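Local coordinates for protein glucose-6-phosphate 1-dehydrogenase (Kluyveromyces lactis, PDB 7E6I) that catalyses the oxidation of D-glucose 6-phosphate to 6-phospho-D-glucono-1,5-lactone with NADP(+), the first step of the oxidative pentose phosphate pathway, at residues Phe26-Gly31 with Ser417-Ala422; Pro63-Pro68 with Glu79-Val84; Arg257-Asp262 with Arg267-Lys272. All coordinates share one frame; numbering follows the deposited sequence.

Contact 1: Phe26-Gly31 with Ser417-Ala422; sequences FPALFG and SLIRDA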
loop_
_atom_site.group_PDB
_atom_site.type_symbol
_atom_site.label_atom_id
_atom_site.label_comp_id
_atom_site.label_asym_id
_atom_site.label_seq_id
_atom_site.Cartn_x
_atom_site.Cartn_y
_atom_site.Cartn_z
ATOM N N PHE A 26 -16.388 3.102 5.247
ATOM C CA PHE A 26 -17.685 3.657 4.886
ATOM C C PHE A 26 -17.536 4.860 3.960
ATOM O O PHE A 26 -18.282 4.959 2.974
ATOM C CB PHE A 26 -18.491 4.000 6.141
ATOM C CG PHE A 26 -19.223 2.818 6.700
ATOM C CD1 PHE A 26 -20.482 2.480 6.227
ATOM C CD2 PHE A 26 -18.621 1.995 7.643
ATOM C CE1 PHE A 26 -21.151 1.365 6.720
ATOM C CE2 PHE A 26 -19.279 0.882 8.139
ATOM C CZ PHE A 26 -20.547 0.569 7.675
ATOM N N PRO A 27 -16.597 5.784 4.207
ATOM C CA PRO A 27 -16.393 6.848 3.211
ATOM C C PRO A 27 -16.050 6.315 1.826
ATOM O O PRO A 27 -16.486 6.894 0.820
ATOM C CB PRO A 27 -15.260 7.683 3.823
ATOM C CG PRO A 27 -15.418 7.489 5.289
ATOM C CD PRO A 27 -15.842 6.058 5.445
ATOM N N ALA A 28 -15.300 5.209 1.742
ATOM C CA ALA A 28 -14.984 4.647 0.433
ATOM C C ALA A 28 -16.219 4.040 -0.212
ATOM O O ALA A 28 -16.435 4.189 -1.422
ATOM C CB ALA A 28 -13.872 3.600 0.544
ATOM N N LEU A 29 -17.026 3.325 0.574
ATOM C CA LEU A 29 -18.274 2.790 0.045
ATOM C C LEU A 29 -19.151 3.906 -0.495
ATOM O O LEU A 29 -19.801 3.745 -1.533
ATOM C CB LEU A 29 -19.024 2.018 1.124
ATOM C CG LEU A 29 -18.602 0.573 1.318
ATOM C CD1 LEU A 29 -19.305 -0.015 2.532
ATOM C CD2 LEU A 29 -18.936 -0.202 0.077
ATOM N N PHE A 30 -19.172 5.050 0.188
ATOM C CA PHE A 30 -20.004 6.155 -0.270
ATOM C C PHE A 30 -19.478 6.729 -1.578
ATOM O O PHE A 30 -20.245 6.950 -2.521
ATOM C CB PHE A 30 -20.081 7.245 0.794
ATOM C CG PHE A 30 -20.708 8.508 0.294
ATOM C CD1 PHE A 30 -22.013 8.500 -0.195
ATOM C CD2 PHE A 30 -19.986 9.693 0.269
ATOM C CE1 PHE A 30 -22.597 9.661 -0.678
ATOM C CE2 PHE A 30 -20.558 10.853 -0.211
ATOM C CZ PHE A 30 -21.870 10.840 -0.686
ATOM N N GLY A 31 -18.168 6.979 -1.648
ATOM C CA GLY A 31 -17.583 7.490 -2.877
ATOM C C GLY A 31 -17.921 6.635 -4.079
ATOM O O GLY A 31 -18.287 7.149 -5.135
ATOM N N SER A 417 -10.961 2.364 -4.912
ATOM C CA SER A 417 -10.492 1.517 -5.998
ATOM C C SER A 417 -10.435 0.059 -5.567
ATOM O O SER A 417 -10.813 -0.844 -6.330
ATOM C CB SER A 417 -9.116 2.006 -6.461
ATOM O OG SER A 417 -8.501 1.097 -7.363
ATOM N N LEU A 418 -9.987 -0.187 -4.334
ATOM C CA LEU A 418 -9.721 -1.553 -3.905
ATOM C C LEU A 418 -11.012 -2.310 -3.622
ATOM O O LEU A 418 -11.133 -3.491 -3.972
ATOM C CB LEU A 418 -8.812 -1.542 -2.679
ATOM C CG LEU A 418 -7.335 -1.330 -3.012
ATOM C CD1 LEU A 418 -6.502 -1.139 -1.753
ATOM C CD2 LEU A 418 -6.809 -2.481 -3.845
ATOM N N ILE A 419 -11.982 -1.659 -2.979
ATOM C CA ILE A 419 -13.261 -2.313 -2.726
ATOM C C ILE A 419 -13.953 -2.639 -4.043
ATOM O O ILE A 419 -14.474 -3.749 -4.237
ATOM C CB ILE A 419 -14.143 -1.429 -1.823
ATOM C CG1 ILE A 419 -13.622 -1.457 -0.388
ATOM C CG2 ILE A 419 -15.592 -1.890 -1.871
ATOM C CD1 ILE A 419 -14.271 -0.439 0.513
ATOM N N ARG A 420 -13.965 -1.675 -4.968
ATOM C CA ARG A 420 -14.432 -1.943 -6.322
ATOM C C ARG A 420 -13.813 -3.216 -6.886
ATOM O O ARG A 420 -14.529 -4.116 -7.348
ATOM C CB ARG A 420 -14.110 -0.758 -7.223
ATOM C CG ARG A 420 -14.594 -0.962 -8.644
ATOM C CD ARG A 420 -16.078 -0.752 -8.688
ATOM N NE ARG A 420 -16.765 -1.410 -9.802
ATOM C CZ ARG A 420 -16.564 -1.150 -11.091
ATOM N NH1 ARG A 420 -15.665 -0.245 -11.479
ATOM N NH2 ARG A 420 -17.269 -1.809 -11.999
ATOM N N ASP A 421 -12.474 -3.311 -6.844
ATOM C CA ASP A 421 -11.794 -4.470 -7.423
ATOM C C ASP A 421 -12.244 -5.765 -6.762
ATOM O O ASP A 421 -12.395 -6.801 -7.431
ATOM C CB ASP A 421 -10.282 -4.318 -7.289
ATOM C CG ASP A 421 -9.703 -3.310 -8.255
ATOM O OD1 ASP A 421 -10.483 -2.707 -9.030
ATOM O OD2 ASP A 421 -8.463 -3.116 -8.232
ATOM N N ALA A 422 -12.438 -5.730 -5.439
ATOM C CA ALA A 422 -12.949 -6.891 -4.722
ATOM C C ALA A 422 -14.353 -7.256 -5.203
ATOM O O ALA A 422 -14.650 -8.431 -5.458
ATOM C CB ALA A 422 -12.934 -6.616 -3.219
#
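A28 and L29 lie on helix 19-34, the first helix of the Rossmann-type coenzyme domain, and I419 on helix 414-423 of the C-terminal domain is their partner. The contact therefore joins the coenzyme-binding domain to the C-terminal one, helix against helix. The backbones stay well apart, with the CA atoms of L29 and I419 separated by 7.7 Å, and side chains alone bridge the interval.

I419 does this with both arms of its branched side chain. CG1 stands anti to the carbonyl carbon (chi1 -74°) and the chain runs on extended to CD1, which meets the methyl CB of A28 at 4.1 Å. The shorter arm, CG2, comes to 4.2 Å from CD2 of L29. Alanine suits the place facing the longer arm, because its single methyl lets the other helix approach. Leucine suits the neighbouring one, since its CB does not point straight at I419 and only the reach of its isobutyl group brings CD2 across. L29 also packs on I11 and I13 of strand 10-14, so I419 adds to a core that already links this helix to the parallel sheet. I419 also touches L32, about one turn further along helix 19-34.

No hydrogen bond crosses. Amides of both segments bond within their own helices, as F30 N does with F26 O at 2.9 Å and D421 N with S417 O at 3.0 Å. The two helices are thus held here by dispersion and the hydrophobic effect, through three buried aliphatic side chains whose fit depends on shape and not on direction.

Contact 2: Pro63-Pro68 with Glu79-Val84; sequences PFLKKP and EFLSMV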
loop_
_atom_site.group_PDB
_atom_site.type_symbol
_atom_site.label_atom_id
_atom_site.label_comp_id
_atom_site.label_asym_id
_atom_site.label_seq_id
_atom_site.Cartn_x
_atom_site.Cartn_y
_atom_site.Cartn_z
ATOM N N PRO A 63 -19.940 12.385 9.195
ATOM C CA PRO A 63 -18.916 13.445 9.182
ATOM C C PRO A 63 -17.720 13.138 8.316
ATOM O O PRO A 63 -16.873 14.019 8.141
ATOM C CB PRO A 63 -18.502 13.563 10.654
ATOM C CG PRO A 63 -19.657 13.064 11.397
ATOM C CD PRO A 63 -20.229 11.958 10.577
ATOM N N PHE A 64 -17.612 11.930 7.770
ATOM C CA PHE A 64 -16.438 11.550 7.005
ATOM C C PHE A 64 -16.735 11.264 5.549
ATOM O O PHE A 64 -15.791 11.180 4.751
ATOM C CB PHE A 64 -15.763 10.331 7.647
ATOM C CG PHE A 64 -15.328 10.574 9.062
ATOM C CD1 PHE A 64 -14.206 11.340 9.333
ATOM C CD2 PHE A 64 -16.068 10.075 10.124
ATOM C CE1 PHE A 64 -13.811 11.579 10.645
ATOM C CE2 PHE A 64 -15.682 10.306 11.427
ATOM C CZ PHE A 64 -14.554 11.057 11.692
ATOM N N LEU A 65 -18.003 11.128 5.176
ATOM C CA LEU A 65 -18.349 11.027 3.770
ATOM C C LEU A 65 -17.888 12.288 3.051
ATOM O O LEU A 65 -17.950 13.392 3.598
ATOM C CB LEU A 65 -19.851 10.828 3.613
ATOM C CG LEU A 65 -20.517 9.775 4.505
ATOM C CD1 LEU A 65 -21.902 9.436 3.966
ATOM C CD2 LEU A 65 -19.676 8.503 4.647
ATOM N N LYS A 66 -17.392 12.121 1.833
ATOM C CA LYS A 66 -16.819 13.219 1.070
ATOM C C LYS A 66 -17.831 13.715 0.047
ATOM O O LYS A 66 -18.364 12.920 -0.732
ATOM C CB LYS A 66 -15.538 12.771 0.372
ATOM C CG LYS A 66 -14.288 13.439 0.893
ATOM C CD LYS A 66 -13.745 12.703 2.084
ATOM C CE LYS A 66 -12.980 13.652 2.990
ATOM N NZ LYS A 66 -12.381 12.952 4.162
ATOM N N LYS A 67 -18.105 15.022 0.063
ATOM C CA LYS A 67 -18.978 15.657 -0.924
ATOM C C LYS A 67 -18.134 16.560 -1.813
ATOM O O LYS A 67 -17.941 17.746 -1.502
ATOM C CB LYS A 67 -20.105 16.460 -0.265
ATOM C CG LYS A 67 -20.853 15.768 0.864
ATOM C CD LYS A 67 -20.944 16.686 2.078
ATOM C CE LYS A 67 -22.212 17.531 2.083
ATOM N NZ LYS A 67 -22.292 18.396 3.304
ATOM N N PRO A 68 -17.605 16.053 -2.929
ATOM C CA PRO A 68 -16.852 16.930 -3.834
ATOM C C PRO A 68 -17.736 17.926 -4.563
ATOM O O PRO A 68 -17.238 18.977 -4.984
ATOM C CB PRO A 68 -16.190 15.946 -4.804
ATOM C CG PRO A 68 -17.112 14.769 -4.824
ATOM C CD PRO A 68 -17.745 14.685 -3.461
ATOM N N GLU A 79 -29.349 9.080 0.678
ATOM C CA GLU A 79 -29.593 7.828 -0.031
ATOM C C GLU A 79 -28.692 6.721 0.500
ATOM O O GLU A 79 -29.160 5.636 0.866
ATOM C CB GLU A 79 -29.344 8.030 -1.521
ATOM C CG GLU A 79 -30.558 8.283 -2.352
ATOM C CD GLU A 79 -30.185 8.577 -3.784
ATOM O OE1 GLU A 79 -29.308 9.442 -3.995
ATOM O OE2 GLU A 79 -30.750 7.933 -4.693
ATOM N N PHE A 80 -27.386 6.997 0.560
ATOM C CA PHE A 80 -26.410 5.999 0.985
ATOM C C PHE A 80 -26.654 5.558 2.427
ATOM O O PHE A 80 -26.687 4.356 2.723
ATOM C CB PHE A 80 -25.003 6.571 0.822
ATOM C CG PHE A 80 -23.923 5.688 1.359
ATOM C CD1 PHE A 80 -23.558 4.532 0.686
ATOM C CD2 PHE A 80 -23.273 6.009 2.540
ATOM C CE1 PHE A 80 -22.564 3.717 1.178
ATOM C CE2 PHE A 80 -22.273 5.193 3.035
ATOM C CZ PHE A 80 -21.919 4.047 2.355
ATOM N N LEU A 81 -26.809 6.522 3.343
ATOM C CA LEU A 81 -27.026 6.190 4.749
ATOM C C LEU A 81 -28.227 5.272 4.919
ATOM O O LEU A 81 -28.221 4.376 5.770
ATOM C CB LEU A 81 -27.199 7.469 5.570
ATOM C CG LEU A 81 -25.958 8.367 5.636
ATOM C CD1 LEU A 81 -26.070 9.418 6.731
ATOM C CD2 LEU A 81 -24.730 7.519 5.864
ATOM N N SER A 82 -29.256 5.457 4.095
ATOM C CA SER A 82 -30.437 4.610 4.179
ATOM C C SER A 82 -30.157 3.164 3.787
ATOM O O SER A 82 -30.943 2.282 4.139
ATOM C CB SER A 82 -31.550 5.177 3.300
ATOM O OG SER A 82 -31.603 4.496 2.061
ATOM N N MET A 83 -29.071 2.894 3.063
ATOM C CA MET A 83 -28.681 1.520 2.761
ATOM C C MET A 83 -27.863 0.878 3.871
ATOM O O MET A 83 -27.627 -0.334 3.829
ATOM C CB MET A 83 -27.889 1.473 1.452
ATOM C CG MET A 83 -28.247 2.592 0.508
ATOM S SD MET A 83 -27.225 2.630 -0.982
ATOM C CE MET A 83 -27.319 0.936 -1.527
ATOM N N VAL A 84 -27.446 1.656 4.860
ATOM C CA VAL A 84 -26.559 1.205 5.921
ATOM C C VAL A 84 -27.388 0.877 7.149
ATOM O O VAL A 84 -28.297 1.632 7.519
ATOM C CB VAL A 84 -25.517 2.289 6.242
ATOM C CG1 VAL A 84 -24.867 2.020 7.570
ATOM C CG2 VAL A 84 -24.496 2.373 5.133
#
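L65, on the loop that follows helix 54-61, meets F80 and L81 near the C-terminal end of helix 74-83, and the chain approaches it through P63 and F64. These two pack locally: CB of P63 lies over one face of the F64 ring, toward the rim and 4.3 Å above its plane. F64 touches P27 and K23 of helix 19-34 and does not take part in the contact itself.

The side chain of L65 points toward the helix. Its chi1 of -47° puts CG beside the backbone N, and chi2 (-164°) then carries CD1 to the helix, where this one methyl touches both partners. It is 3.9 Å from CD2 of L81 and 4.0 Å from CD2 of F80, approaching the ring obliquely. F80 suits its place because a broad ring can reach out to the loop, CA of L65 lying 9.9 Å from CA of F80. The other leucine, L81, brings its CD2 forward although its CB does not aim at the loop. The F80 ring also has CG2 of V84 over one face, toward the rim and 4.1 Å from its plane; V84 begins strand 84-88, the edge of the parallel Rossmann sheet.

Beyond L65 the loop turns polar. K66 and K67 are exposed lysines, the carbonyl of K66 accepting a hydrogen bond from R34 NH1, and P68 leans on R34.

L65 is the one residue of 63-68 that touches 79-84, and F30 also packs on it. Because no hydrogen bond crosses, the grip depends on the exclusion of water from two leucine methyls and one ring.

Contact 3: Arg257-Asp262 with Arg267-Lys272; sequences RPVSFD and RDEKVK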
loop_
_atom_site.group_PDB
_atom_site.type_symbol
_atom_site.label_atom_id
_atom_site.label_comp_id
_atom_site.label_asym_id
_atom_site.label_seq_id
_atom_site.Cartn_x
_atom_site.Cartn_y
_atom_site.Cartn_z
ATOM N N ARG A 257 7.001 -9.328 -17.415
ATOM C CA ARG A 257 5.671 -9.048 -17.941
ATOM C C ARG A 257 4.755 -10.236 -17.675
ATOM O O ARG A 257 5.137 -11.377 -17.940
ATOM C CB ARG A 257 5.750 -8.753 -19.445
ATOM C CG ARG A 257 4.403 -8.599 -20.163
ATOM C CD ARG A 257 4.538 -8.767 -21.688
ATOM N NE ARG A 257 5.449 -7.763 -22.218
ATOM C CZ ARG A 257 5.067 -6.572 -22.679
ATOM N NH1 ARG A 257 3.769 -6.255 -22.708
ATOM N NH2 ARG A 257 5.980 -5.698 -23.120
ATOM N N PRO A 258 3.567 -10.024 -17.138
ATOM C CA PRO A 258 2.629 -11.146 -17.001
ATOM C C PRO A 258 2.311 -11.723 -18.374
ATOM O O PRO A 258 2.078 -10.990 -19.339
ATOM C CB PRO A 258 1.399 -10.524 -16.325
ATOM C CG PRO A 258 1.763 -9.105 -15.959
ATOM C CD PRO A 258 3.061 -8.746 -16.600
ATOM N N VAL A 259 2.354 -13.052 -18.481
ATOM C CA VAL A 259 2.226 -13.635 -19.814
ATOM C C VAL A 259 0.774 -13.892 -20.182
ATOM O O VAL A 259 0.475 -14.079 -21.367
ATOM C CB VAL A 259 3.109 -14.898 -19.976
ATOM C CG1 VAL A 259 4.009 -15.098 -18.761
ATOM C CG2 VAL A 259 2.288 -16.120 -20.239
ATOM N N SER A 260 -0.149 -13.831 -19.230
ATOM C CA SER A 260 -1.561 -13.969 -19.550
ATOM C C SER A 260 -2.302 -12.771 -18.972
ATOM O O SER A 260 -1.697 -11.900 -18.345
ATOM C CB SER A 260 -2.124 -15.295 -19.026
ATOM O OG SER A 260 -2.898 -15.092 -17.864
ATOM N N PHE A 261 -3.620 -12.717 -19.187
ATOM C CA PHE A 261 -4.450 -11.648 -18.634
ATOM C C PHE A 261 -5.110 -12.032 -17.324
ATOM O O PHE A 261 -5.794 -11.199 -16.728
ATOM C CB PHE A 261 -5.521 -11.198 -19.641
ATOM C CG PHE A 261 -4.959 -10.394 -20.783
ATOM C CD1 PHE A 261 -4.465 -11.026 -21.917
ATOM C CD2 PHE A 261 -4.875 -9.011 -20.706
ATOM C CE1 PHE A 261 -3.918 -10.293 -22.964
ATOM C CE2 PHE A 261 -4.320 -8.263 -21.755
ATOM C CZ PHE A 261 -3.844 -8.906 -22.881
ATOM N N ASP A 262 -4.897 -13.249 -16.855
ATOM C CA ASP A 262 -5.366 -13.639 -15.536
ATOM C C ASP A 262 -4.723 -12.760 -14.465
ATOM O O ASP A 262 -3.508 -12.523 -14.507
ATOM C CB ASP A 262 -5.021 -15.103 -15.295
ATOM C CG ASP A 262 -5.792 -15.704 -14.151
ATOM O OD1 ASP A 262 -5.960 -15.045 -13.101
ATOM O OD2 ASP A 262 -6.232 -16.859 -14.306
ATOM N N ARG A 267 0.255 -11.695 -10.219
ATOM C CA ARG A 267 0.758 -12.095 -8.920
ATOM C C ARG A 267 1.906 -13.095 -9.057
ATOM O O ARG A 267 2.893 -13.004 -8.325
ATOM C CB ARG A 267 -0.404 -12.619 -8.086
ATOM C CG ARG A 267 -0.873 -11.573 -7.104
ATOM C CD ARG A 267 -2.355 -11.465 -6.885
ATOM N NE ARG A 267 -3.000 -12.708 -6.490
ATOM C CZ ARG A 267 -3.674 -12.898 -5.353
ATOM N NH1 ARG A 267 -3.776 -11.940 -4.437
ATOM N NH2 ARG A 267 -4.251 -14.072 -5.132
ATOM N N ASP A 268 1.832 -14.006 -10.030
ATOM C CA ASP A 268 2.935 -14.933 -10.272
ATOM C C ASP A 268 4.235 -14.193 -10.556
ATOM O O ASP A 268 5.312 -14.628 -10.125
ATOM C CB ASP A 268 2.624 -15.849 -11.461
ATOM C CG ASP A 268 1.576 -16.914 -11.153
ATOM O OD1 ASP A 268 1.316 -17.215 -9.965
ATOM O OD2 ASP A 268 1.008 -17.446 -12.129
ATOM N N GLU A 269 4.169 -13.096 -11.318
ATOM C CA GLU A 269 5.405 -12.396 -11.646
ATOM C C GLU A 269 5.944 -11.626 -10.443
ATOM O O GLU A 269 7.166 -11.517 -10.277
ATOM C CB GLU A 269 5.189 -11.462 -12.833
ATOM C CG GLU A 269 4.831 -12.174 -14.138
ATOM C CD GLU A 269 5.821 -13.268 -14.538
ATOM O OE1 GLU A 269 7.036 -13.119 -14.286
ATOM O OE2 GLU A 269 5.393 -14.278 -15.130
ATOM N N LYS A 270 5.057 -11.104 -9.588
ATOM C CA LYS A 270 5.519 -10.465 -8.363
ATOM C C LYS A 270 6.231 -11.474 -7.456
ATOM O O LYS A 270 7.360 -11.231 -7.004
ATOM C CB LYS A 270 4.347 -9.797 -7.655
ATOM C CG LYS A 270 3.781 -8.621 -8.430
ATOM C CD LYS A 270 2.435 -8.199 -7.876
ATOM C CE LYS A 270 2.599 -7.257 -6.715
ATOM N NZ LYS A 270 1.346 -6.959 -5.951
ATOM N N VAL A 271 5.606 -12.634 -7.225
ATOM C CA VAL A 271 6.246 -13.683 -6.444
ATOM C C VAL A 271 7.571 -14.076 -7.078
ATOM O O VAL A 271 8.586 -14.244 -6.388
ATOM C CB VAL A 271 5.304 -14.897 -6.298
ATOM C CG1 VAL A 271 6.022 -16.040 -5.580
ATOM C CG2 VAL A 271 4.027 -14.504 -5.544
ATOM N N LYS A 272 7.591 -14.201 -8.403
ATOM C CA LYS A 272 8.797 -14.636 -9.102
ATOM C C LYS A 272 9.964 -13.686 -8.865
ATOM O O LYS A 272 11.091 -14.129 -8.630
ATOM C CB LYS A 272 8.534 -14.777 -10.604
ATOM C CG LYS A 272 9.757 -15.332 -11.334
ATOM C CD LYS A 272 9.426 -15.840 -12.712
ATOM C CE LYS A 272 10.556 -15.554 -13.684
ATOM N NZ LYS A 272 10.398 -16.320 -14.960
#
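E269 of helix 263-276 faces the backbone of R257 and P258 and the side chain of V259, in the loop that leads to the same helix. Before it in the helix, R267 and D268 turn to other neighbours: R267 forms a salt bridge with E264 and donates from NH1 to the carbonyl of F430, while D268 pairs with R432.

E269 itself makes the contact mainly through its CG, with CD and OE2 following. CG is 3.8 Å from CA of P258 and 3.9 Å from the carbonyl O of R257. The chain then bends at chi2 (-54°), folding the carboxylate over the loop, where OE2 lies 4.0 Å from CG1 of V259; the two side chains cross at about a right angle. Glutamate fits because its aliphatic CG can lie on CA of P258. OE2 also comes to 4.0 Å from O of R257, a non-bonded approach of two oxygens that is probably tolerable because E269 is only partly buried. With an alanine here, CG and the carboxylate would be gone, probably opening a gap over P258 and beside V259.

The loop joins helix 236-254 to helix 263-276, and its last residues prepare the new helix. S260 OG accepts from D262 N at 2.9 Å, the N-H...O angle being 155°, which makes an ST turn. D262 then serves as the N-cap, its OD1 accepting from the backbone N of E264.

The next side chain after E269, K270, is buried; its NZ forms a salt bridge with E435 and a hydrogen bond with Q248. V271, a small apolar residue, is buried against D434 and E435 of helix 433-451.

Contacts 1 and 2 are buried and wholly apolar, whereas contact 3 is a surface contact in which a carboxylate-bearing chain lies on a loop. The first two share a neighbourhood: their centres are about 12 Å apart, and F30 of helix 19-34 packs on L65, K66 and F80, so that this helix is wedged between helix 414-423 of the C-terminal domain on one side and the 63-68 loop with helix 74-83 on another. Contact 2 stays within the coenzyme domain, contact 1 joins the two domains, and contact 3 belongs to the C-terminal domain alone. It does not touch the others; its centre is about 25 Å from that of contact 1 and about 37 Å from that of contact 2.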